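Local atomic coordinates of xylulose kinase (Escherichia coli, PDB entry 2ITM), a protein that catalyses the ATP-dependent phosphorylation of D-xylulose to D-xylulose 5-phosphate, a step of xylose metabolism, and works as a homodimer. Residues S206-A211 with Q433-P438; K69-A74 with L158-E163; G237-G242 with H279-R284. All coordinates share one frame; numbering follows the deposited sequence.

Contact 1: S206-A211 with Q433-P438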
loop_
_atom_site.group_PDB
_atom_site.type_symbol
_atom_site.label_atom_id
_atom_site.label_comp_id
_atom_site.label_asym_id
_atom_site.label_seq_id
_atom_site.Cartn_x
_atom_site.Cartn_y
_atom_site.Cartn_z
ATOM N N SER A 206 -34.411 -26.608 21.004
ATOM C CA SER A 206 -35.340 -27.539 20.383
ATOM C C SER A 206 -36.630 -27.705 21.179
ATOM O O SER A 206 -37.495 -28.474 20.806
ATOM C CB SER A 206 -34.668 -28.896 20.188
ATOM O OG SER A 206 -33.917 -29.258 21.322
ATOM N N GLU A 207 -36.739 -26.961 22.269
ATOM C CA GLU A 207 -37.896 -26.990 23.148
ATOM C C GLU A 207 -38.940 -25.926 22.782
ATOM O O GLU A 207 -38.608 -24.873 22.269
ATOM C CB GLU A 207 -37.452 -26.820 24.599
ATOM C CG GLU A 207 -36.636 -27.974 25.138
ATOM C CD GLU A 207 -36.069 -27.720 26.521
ATOM O OE1 GLU A 207 -35.515 -28.662 27.111
ATOM O OE2 GLU A 207 -36.167 -26.590 27.019
ATOM N N ILE A 208 -40.199 -26.230 23.059
ATOM C CA ILE A 208 -41.305 -25.320 22.798
ATOM C C ILE A 208 -41.500 -24.273 23.899
ATOM O O ILE A 208 -41.508 -24.581 25.073
ATOM C CB ILE A 208 -42.592 -26.123 22.560
ATOM C CG1 ILE A 208 -42.404 -27.088 21.395
ATOM C CG2 ILE A 208 -43.774 -25.234 22.322
ATOM C CD1 ILE A 208 -43.659 -27.707 20.925
ATOM N N THR A 209 -41.621 -23.021 23.497
ATOM C CA THR A 209 -41.745 -21.922 24.437
ATOM C C THR A 209 -43.172 -21.396 24.520
ATOM O O THR A 209 -43.494 -20.591 25.371
ATOM C CB THR A 209 -40.802 -20.789 24.063
ATOM O OG1 THR A 209 -41.125 -20.320 22.758
ATOM C CG2 THR A 209 -39.403 -21.286 23.949
ATOM N N GLY A 210 -44.015 -21.868 23.619
ATOM C CA GLY A 210 -45.352 -21.353 23.477
ATOM C C GLY A 210 -45.906 -21.615 22.102
ATOM O O GLY A 210 -45.474 -22.530 21.413
ATOM N N ALA A 211 -46.871 -20.796 21.712
ATOM C CA ALA A 211 -47.517 -20.911 20.428
ATOM C C ALA A 211 -47.850 -19.536 19.882
ATOM O O ALA A 211 -47.903 -18.572 20.624
ATOM C CB ALA A 211 -48.753 -21.734 20.545
ATOM N N GLN A 433 -38.901 -28.773 13.430
ATOM C CA GLN A 433 -38.974 -30.167 13.109
ATOM C C GLN A 433 -38.745 -31.093 14.278
ATOM O O GLN A 433 -39.506 -32.005 14.499
ATOM C CB GLN A 433 -37.965 -30.501 12.031
ATOM C CG GLN A 433 -38.498 -30.395 10.655
ATOM C CD GLN A 433 -37.701 -31.208 9.685
ATOM O OE1 GLN A 433 -36.572 -30.868 9.374
ATOM N NE2 GLN A 433 -38.284 -32.285 9.209
ATOM N N ILE A 434 -37.671 -30.866 14.993
ATOM C CA ILE A 434 -37.323 -31.658 16.149
ATOM C C ILE A 434 -38.472 -31.667 17.140
ATOM O O ILE A 434 -38.960 -32.695 17.530
ATOM C CB ILE A 434 -36.044 -31.116 16.806
ATOM C CG1 ILE A 434 -34.849 -31.264 15.873
ATOM C CG2 ILE A 434 -35.767 -31.827 18.104
ATOM C CD1 ILE A 434 -33.548 -30.954 16.520
ATOM N N ALA A 435 -38.911 -30.485 17.533
ATOM C CA ALA A 435 -39.979 -30.352 18.499
ATOM C C ALA A 435 -41.254 -31.005 18.006
ATOM O O ALA A 435 -41.979 -31.605 18.780
ATOM C CB ALA A 435 -40.221 -28.898 18.805
ATOM N N ALA A 436 -41.518 -30.889 16.713
ATOM C CA ALA A 436 -42.699 -31.477 16.135
ATOM C C ALA A 436 -42.637 -32.986 15.941
ATOM O O ALA A 436 -43.661 -33.612 15.789
ATOM C CB ALA A 436 -43.081 -30.798 14.854
ATOM N N ASN A 437 -41.442 -33.550 15.929
ATOM C CA ASN A 437 -41.274 -34.987 15.753
ATOM C C ASN A 437 -40.436 -35.587 16.868
ATOM O O ASN A 437 -39.318 -35.994 16.662
ATOM C CB ASN A 437 -40.643 -35.319 14.404
ATOM C CG ASN A 437 -41.394 -34.729 13.236
ATOM O OD1 ASN A 437 -41.022 -33.692 12.709
ATOM N ND2 ASN A 437 -42.447 -35.394 12.823
ATOM N N PRO A 438 -40.998 -35.623 18.060
ATOM C CA PRO A 438 -40.224 -35.913 19.259
ATOM C C PRO A 438 -39.745 -37.362 19.333
ATOM O O PRO A 438 -38.857 -37.660 20.101
ATOM C CB PRO A 438 -41.213 -35.606 20.377
ATOM C CG PRO A 438 -42.515 -35.679 19.743
ATOM C CD PRO A 438 -42.322 -35.101 18.400
#
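Ala435 meets 206-211 with its methyl group, whose CB lies 3.4 Å from the carbonyl O of Ser206. The same CB of Ala435 is 3.8 Å from CG1 of Ile208, so one small side chain touches a backbone oxygen and an aliphatic branch at once. Beside it, the CG2 branch of Ile434 packs against CB of Ser206 at 3.8 Å. That branch stands anti to the backbone N of Ile434, while CG1 lies beside the N (chi1 -65°). No hydrogen bond crosses and 165 Å² is buried, so van der Waals packing holds the segments; the touching residues are partly or wholly exposed, which places the contact near the surface. The backbones come close at Ser206 and Ala435, whose CA atoms are 5.7 Å apart. Backbone hydrogen bonds pair Glu207 with Ala229 and Thr209 with Val227, which holds 206-211 against strand 226-232, and Ala435 touches Val228 of that strand. On the second side Leu442 and Leu446 back Ile434. The last turn of helix 424-436 thus lies against the start of edge strand 208-211 and the loop leading into it, joining the C-terminal FGGY family region to the N-terminal one in this kinase of the actin-like ATPase clan.

Contact 2: K69-A74 with L158-E163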
loop_
_atom_site.group_PDB
_atom_site.type_symbol
_atom_site.label_atom_id
_atom_site.label_comp_id
_atom_site.label_asym_id
_atom_site.label_seq_id
_atom_site.Cartn_x
_atom_site.Cartn_y
_atom_site.Cartn_z
ATOM N N LYS A 69 -46.707 -27.044 10.985
ATOM C CA LYS A 69 -46.932 -27.764 12.218
ATOM C C LYS A 69 -46.098 -27.205 13.371
ATOM O O LYS A 69 -46.462 -27.338 14.526
ATOM C CB LYS A 69 -46.627 -29.231 12.031
ATOM C CG LYS A 69 -47.365 -29.856 10.866
ATOM C CD LYS A 69 -47.076 -31.338 10.747
ATOM C CE LYS A 69 -47.645 -31.917 9.448
ATOM N NZ LYS A 69 -47.257 -33.330 9.207
ATOM N N ALA A 70 -44.970 -26.590 13.038
ATOM C CA ALA A 70 -44.162 -25.881 14.020
ATOM C C ALA A 70 -43.368 -24.738 13.408
ATOM O O ALA A 70 -43.124 -24.713 12.216
ATOM C CB ALA A 70 -43.241 -26.835 14.742
ATOM N N LEU A 71 -42.965 -23.796 14.253
ATOM C CA LEU A 71 -42.210 -22.629 13.818
ATOM C C LEU A 71 -40.991 -22.326 14.690
ATOM O O LEU A 71 -41.067 -22.352 15.906
ATOM C CB LEU A 71 -43.112 -21.412 13.723
ATOM C CG LEU A 71 -42.459 -20.107 13.294
ATOM C CD1 LEU A 71 -43.430 -19.176 12.614
ATOM C CD2 LEU A 71 -41.831 -19.441 14.483
ATOM N N GLY A 72 -39.880 -22.029 14.031
ATOM C CA GLY A 72 -38.645 -21.659 14.684
ATOM C C GLY A 72 -38.130 -20.288 14.303
ATOM O O GLY A 72 -38.395 -19.793 13.230
ATOM N N ILE A 73 -37.376 -19.694 15.214
ATOM C CA ILE A 73 -36.703 -18.428 14.978
ATOM C C ILE A 73 -35.204 -18.483 15.257
ATOM O O ILE A 73 -34.746 -19.193 16.140
ATOM C CB ILE A 73 -37.350 -17.272 15.769
ATOM C CG1 ILE A 73 -37.023 -17.386 17.246
ATOM C CG2 ILE A 73 -38.825 -17.255 15.587
ATOM C CD1 ILE A 73 -38.175 -17.050 18.124
ATOM N N ALA A 74 -34.458 -17.714 14.479
ATOM C CA ALA A 74 -33.088 -17.375 14.794
ATOM C C ALA A 74 -32.844 -15.883 14.576
ATOM O O ALA A 74 -33.661 -15.209 13.969
ATOM C CB ALA A 74 -32.128 -18.166 13.926
ATOM N N LEU A 158 -41.932 -12.727 21.641
ATOM C CA LEU A 158 -42.932 -12.062 22.467
ATOM C C LEU A 158 -44.062 -11.452 21.643
ATOM O O LEU A 158 -45.223 -11.635 21.944
ATOM C CB LEU A 158 -42.279 -11.009 23.350
ATOM C CG LEU A 158 -43.217 -10.088 24.119
ATOM C CD1 LEU A 158 -43.764 -10.790 25.314
ATOM C CD2 LEU A 158 -42.531 -8.801 24.510
ATOM N N ARG A 159 -43.710 -10.767 20.567
ATOM C CA ARG A 159 -44.692 -10.264 19.620
ATOM C C ARG A 159 -45.534 -11.349 18.940
ATOM O O ARG A 159 -46.692 -11.129 18.632
ATOM C CB ARG A 159 -44.033 -9.355 18.591
ATOM C CG ARG A 159 -43.757 -7.948 19.089
ATOM C CD ARG A 159 -44.998 -7.138 19.403
ATOM N NE ARG A 159 -44.994 -5.824 18.756
ATOM C CZ ARG A 159 -45.556 -5.563 17.600
ATOM N NH1 ARG A 159 -46.179 -6.515 16.939
ATOM N NH2 ARG A 159 -45.488 -4.355 17.088
ATOM N N MET A 160 -44.943 -12.521 18.735
ATOM C CA MET A 160 -45.617 -13.631 18.113
ATOM C C MET A 160 -46.413 -14.515 19.077
ATOM O O MET A 160 -47.394 -15.119 18.686
ATOM C CB MET A 160 -44.628 -14.489 17.337
ATOM C CG MET A 160 -44.142 -13.907 16.038
ATOM S SD MET A 160 -43.196 -15.100 15.094
ATOM C CE MET A 160 -41.888 -15.431 16.216
ATOM N N THR A 161 -45.975 -14.589 20.329
ATOM C CA THR A 161 -46.506 -15.547 21.289
ATOM C C THR A 161 -47.020 -14.974 22.582
ATOM O O THR A 161 -47.754 -15.623 23.300
ATOM C CB THR A 161 -45.488 -16.634 21.622
ATOM O OG1 THR A 161 -44.379 -16.072 22.324
ATOM C CG2 THR A 161 -44.907 -17.216 20.378
ATOM N N GLY A 162 -46.597 -13.757 22.892
ATOM C CA GLY A 162 -46.815 -13.177 24.201
ATOM C C GLY A 162 -46.001 -13.756 25.344
ATOM O O GLY A 162 -46.270 -13.455 26.493
ATOM N N GLU A 163 -45.004 -14.573 25.033
ATOM C CA GLU A 163 -44.153 -15.160 26.056
ATOM C C GLU A 163 -42.790 -14.482 26.098
ATOM O O GLU A 163 -42.342 -13.943 25.099
ATOM C CB GLU A 163 -43.960 -16.663 25.832
ATOM C CG GLU A 163 -45.196 -17.433 25.394
ATOM C CD GLU A 163 -46.188 -17.587 26.512
ATOM O OE1 GLU A 163 -45.836 -17.259 27.648
ATOM O OE2 GLU A 163 -47.302 -18.016 26.266
#
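Met160 points its CG beside its own backbone N (chi1 -74°), runs extended through chi2 and then bends at chi3 (-60°), which turns the terminal methyl CE toward strand 70-75. Ile73 answers with its CG2 branch, which stands beside the backbone N because CG1 occupies the position between N and the carbonyl carbon (chi1 73°). The two side chains meet tip to tip, with CE of Met160 3.6 Å from CG2 of Ile73. CD2 of Leu71 is a looser neighbour of the same methyl, 4.4 Å from CE of Met160. Leu71 and Ile73 are two residues apart, and both direct their CB toward the helix, so the one thioether methyl reaches two side chains on the same face of the strand.

The backbones stay well apart: the nearest CA atoms, those of Leu71 and Met160, are separated by 10.5 Å, and the gap is spanned by side chains alone. No hydrogen bond crosses, 98 Å² is buried between the segments, and all three touching residues are buried, so this is apolar core packing. Just beyond Met160 the helix ends. Gly162 leaves helical geometry with positive phi, and Glu163 N donates to Thr161 OG1 at 3.2 Å, forming an ST turn; Thr161 OG1 is also hydrogen-bonded to Arg157 O.

A helix here covers one face of the central sheet of the N-terminal FGGY domain, of the actin-like ATPase clan. The side chain of Ile73 is about 8 Å from that of Asp6, inferred to matter for activity. Ile5 of strand 2-7 touches Leu71, Ile73 and Met160, extending the apolar patch to the next strand. Leu71 and Ile73 point to helix 152-161, whereas Ala70 packs on Ala432 and Ala436 of helix 424-436.

Contact 3: G237-G242 with H279-R284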
loop_
_atom_site.group_PDB
_atom_site.type_symbol
_atom_site.label_atom_id
_atom_site.label_comp_id
_atom_site.label_asym_id
_atom_site.label_seq_id
_atom_site.Cartn_x
_atom_site.Cartn_y
_atom_site.Cartn_z
ATOM N N GLY A 237 -27.522 -21.558 12.299
ATOM C CA GLY A 237 -26.759 -21.917 11.128
ATOM C C GLY A 237 -26.059 -23.253 11.207
ATOM O O GLY A 237 -26.173 -24.061 10.314
ATOM N N ALA A 238 -25.338 -23.473 12.296
ATOM C CA ALA A 238 -24.628 -24.718 12.503
ATOM C C ALA A 238 -25.575 -25.894 12.529
ATOM O O ALA A 238 -25.255 -26.953 12.019
ATOM C CB ALA A 238 -23.827 -24.671 13.768
ATOM N N VAL A 239 -26.731 -25.707 13.147
ATOM C CA VAL A 239 -27.694 -26.779 13.218
ATOM C C VAL A 239 -28.229 -27.125 11.821
ATOM O O VAL A 239 -28.455 -28.292 11.509
ATOM C CB VAL A 239 -28.856 -26.407 14.185
ATOM C CG1 VAL A 239 -30.042 -27.305 13.962
ATOM C CG2 VAL A 239 -28.392 -26.514 15.657
ATOM N N GLY A 240 -28.465 -26.111 11.007
ATOM C CA GLY A 240 -28.913 -26.309 9.647
ATOM C C GLY A 240 -27.908 -27.055 8.799
ATOM O O GLY A 240 -28.259 -27.679 7.846
ATOM N N VAL A 241 -26.644 -26.975 9.182
ATOM C CA VAL A 241 -25.555 -27.504 8.380
ATOM C C VAL A 241 -25.196 -28.881 8.897
ATOM O O VAL A 241 -24.487 -29.627 8.251
ATOM C CB VAL A 241 -24.359 -26.530 8.408
ATOM C CG1 VAL A 241 -23.052 -27.219 8.206
ATOM C CG2 VAL A 241 -24.553 -25.437 7.395
ATOM N N GLY A 242 -25.741 -29.245 10.043
ATOM C CA GLY A 242 -25.654 -30.569 10.583
ATOM C C GLY A 242 -24.534 -30.661 11.574
ATOM O O GLY A 242 -24.071 -31.718 11.957
ATOM N N HIS A 279 -24.501 -24.289 22.759
ATOM C CA HIS A 279 -25.105 -24.598 21.470
ATOM C C HIS A 279 -26.630 -24.615 21.580
ATOM O O HIS A 279 -27.169 -24.738 22.658
ATOM C CB HIS A 279 -24.578 -25.941 20.955
ATOM C CG HIS A 279 -24.719 -26.142 19.479
ATOM N ND1 HIS A 279 -25.334 -25.230 18.654
ATOM C CD2 HIS A 279 -24.313 -27.150 18.681
ATOM C CE1 HIS A 279 -25.305 -25.671 17.413
ATOM N NE2 HIS A 279 -24.693 -26.837 17.403
ATOM N N ALA A 280 -27.307 -24.504 20.447
ATOM C CA ALA A 280 -28.759 -24.462 20.413
ATOM C C ALA A 280 -29.403 -25.840 20.573
ATOM O O ALA A 280 -30.570 -26.029 20.289
ATOM C CB ALA A 280 -29.245 -23.790 19.148
ATOM N N LEU A 281 -28.588 -26.798 20.995
ATOM C CA LEU A 281 -29.114 -28.104 21.344
ATOM C C LEU A 281 -28.761 -28.485 22.765
ATOM O O LEU A 281 -27.832 -27.957 23.344
ATOM C CB LEU A 281 -28.617 -29.161 20.361
ATOM C CG LEU A 281 -29.048 -29.027 18.907
ATOM C CD1 LEU A 281 -28.104 -29.738 17.992
ATOM C CD2 LEU A 281 -30.482 -29.488 18.701
ATOM N N PRO A 282 -29.517 -29.422 23.310
ATOM C CA PRO A 282 -29.342 -29.825 24.697
ATOM C C PRO A 282 -28.003 -30.504 24.906
ATOM O O PRO A 282 -27.567 -31.269 24.072
ATOM C CB PRO A 282 -30.493 -30.795 24.911
ATOM C CG PRO A 282 -31.512 -30.370 23.914
ATOM C CD PRO A 282 -30.737 -29.995 22.731
ATOM N N GLN A 283 -27.354 -30.161 26.006
ATOM C CA GLN A 283 -26.054 -30.690 26.361
ATOM C C GLN A 283 -25.015 -30.521 25.247
ATOM O O GLN A 283 -24.152 -31.360 25.068
ATOM C CB GLN A 283 -26.160 -32.142 26.794
ATOM C CG GLN A 283 -26.813 -32.347 28.136
ATOM C CD GLN A 283 -26.029 -31.746 29.277
ATOM O OE1 GLN A 283 -25.018 -32.293 29.687
ATOM N NE2 GLN A 283 -26.498 -30.630 29.795
ATOM N N ARG A 284 -25.118 -29.426 24.508
ATOM C CA ARG A 284 -24.138 -29.102 23.502
ATOM C C ARG A 284 -23.572 -27.710 23.685
ATOM O O ARG A 284 -24.278 -26.790 24.060
ATOM C CB ARG A 284 -24.733 -29.232 22.110
ATOM C CG ARG A 284 -24.876 -30.638 21.602
ATOM C CD ARG A 284 -23.602 -31.431 21.608
ATOM N NE ARG A 284 -23.708 -32.521 22.555
ATOM C CZ ARG A 284 -24.102 -33.731 22.244
ATOM N NH1 ARG A 284 -24.403 -34.020 21.004
ATOM N NH2 ARG A 284 -24.190 -34.652 23.176
#
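Val239 and His279 form the close part of this contact. CG2 of Val239 approaches CE1 of His279 at 3.7 Å, and the two side chains cross obliquely. CB of Ala238 adds a second, slightly longer approach to the same ring carbon CE1 of His279, at 4.1 Å. The imidazole reaches this place because CG stands anti to the backbone N (chi1 -159°), which carries the end of the side chain nearer to the helix than its CB direction alone would suggest. CG2 of Val239 also serves a second partner, meeting CD1 of Leu281 tip to tip at 4.0 Å.

The packing is van der Waals, methyl groups against the imidazole and a leucine branch, and the polar end of His279 is satisfied from outside: NE2 bonds to the carbonyl O of Met243, just past the end of helix 233-241. That helix closes in a Schellman motif, with Gly242 at positive phi and two weak backbone bonds returning to the last turn. It follows strand 226-232; Ala238 lies about 10 Å from Asp233 between side chains and about 12 Å from the bound D-xylulose. The contact joins the helix headed by Asp233, the probable proton acceptor, to the loop of the hairpin formed by strands 275-278 and 285-291, which His279 N closes by bonding to Arg284 O.

The other end of the loop is quite different. Leu281 to Arg284 form a type II beta turn whose Pro282 and Gln283 are exposed and make no contact with the helix, although Pro282 touches Glu204 and Ser206. Arg284 NE donates to the O of Gln283 at 2.8 Å, with a bent N-H...O angle of 139°, from above the carbonyl plane. NH1 of Arg284 forms a salt bridge with OD1 of Asp245.

Overall arrangement
Along the chain contact 2 closes first, and contact 3 is nested inside the long loop that contact 1 closes. The centres of contacts 1 and 2 are about 11 Å apart, and both reach the six-stranded mixed sheet. Contact 3 lies about 14 Å from contact 1, centre to centre, joined by packing of Ile434 on Leu281 and Ser206 on Pro282. Contacts 2 and 3, about 18 Å apart between centres, do not touch. Helix 424-436 supplies one side of contact 1 and touches contact 2 (Ala436 on Ala70) and contact 3 (Arg430 on Val239, Leu431 on Leu281). Contacts 1 and 3 pack together the two FGGY regions, whose relative placement frames the active-site cleft; contact 2 is internal to the N-terminal one.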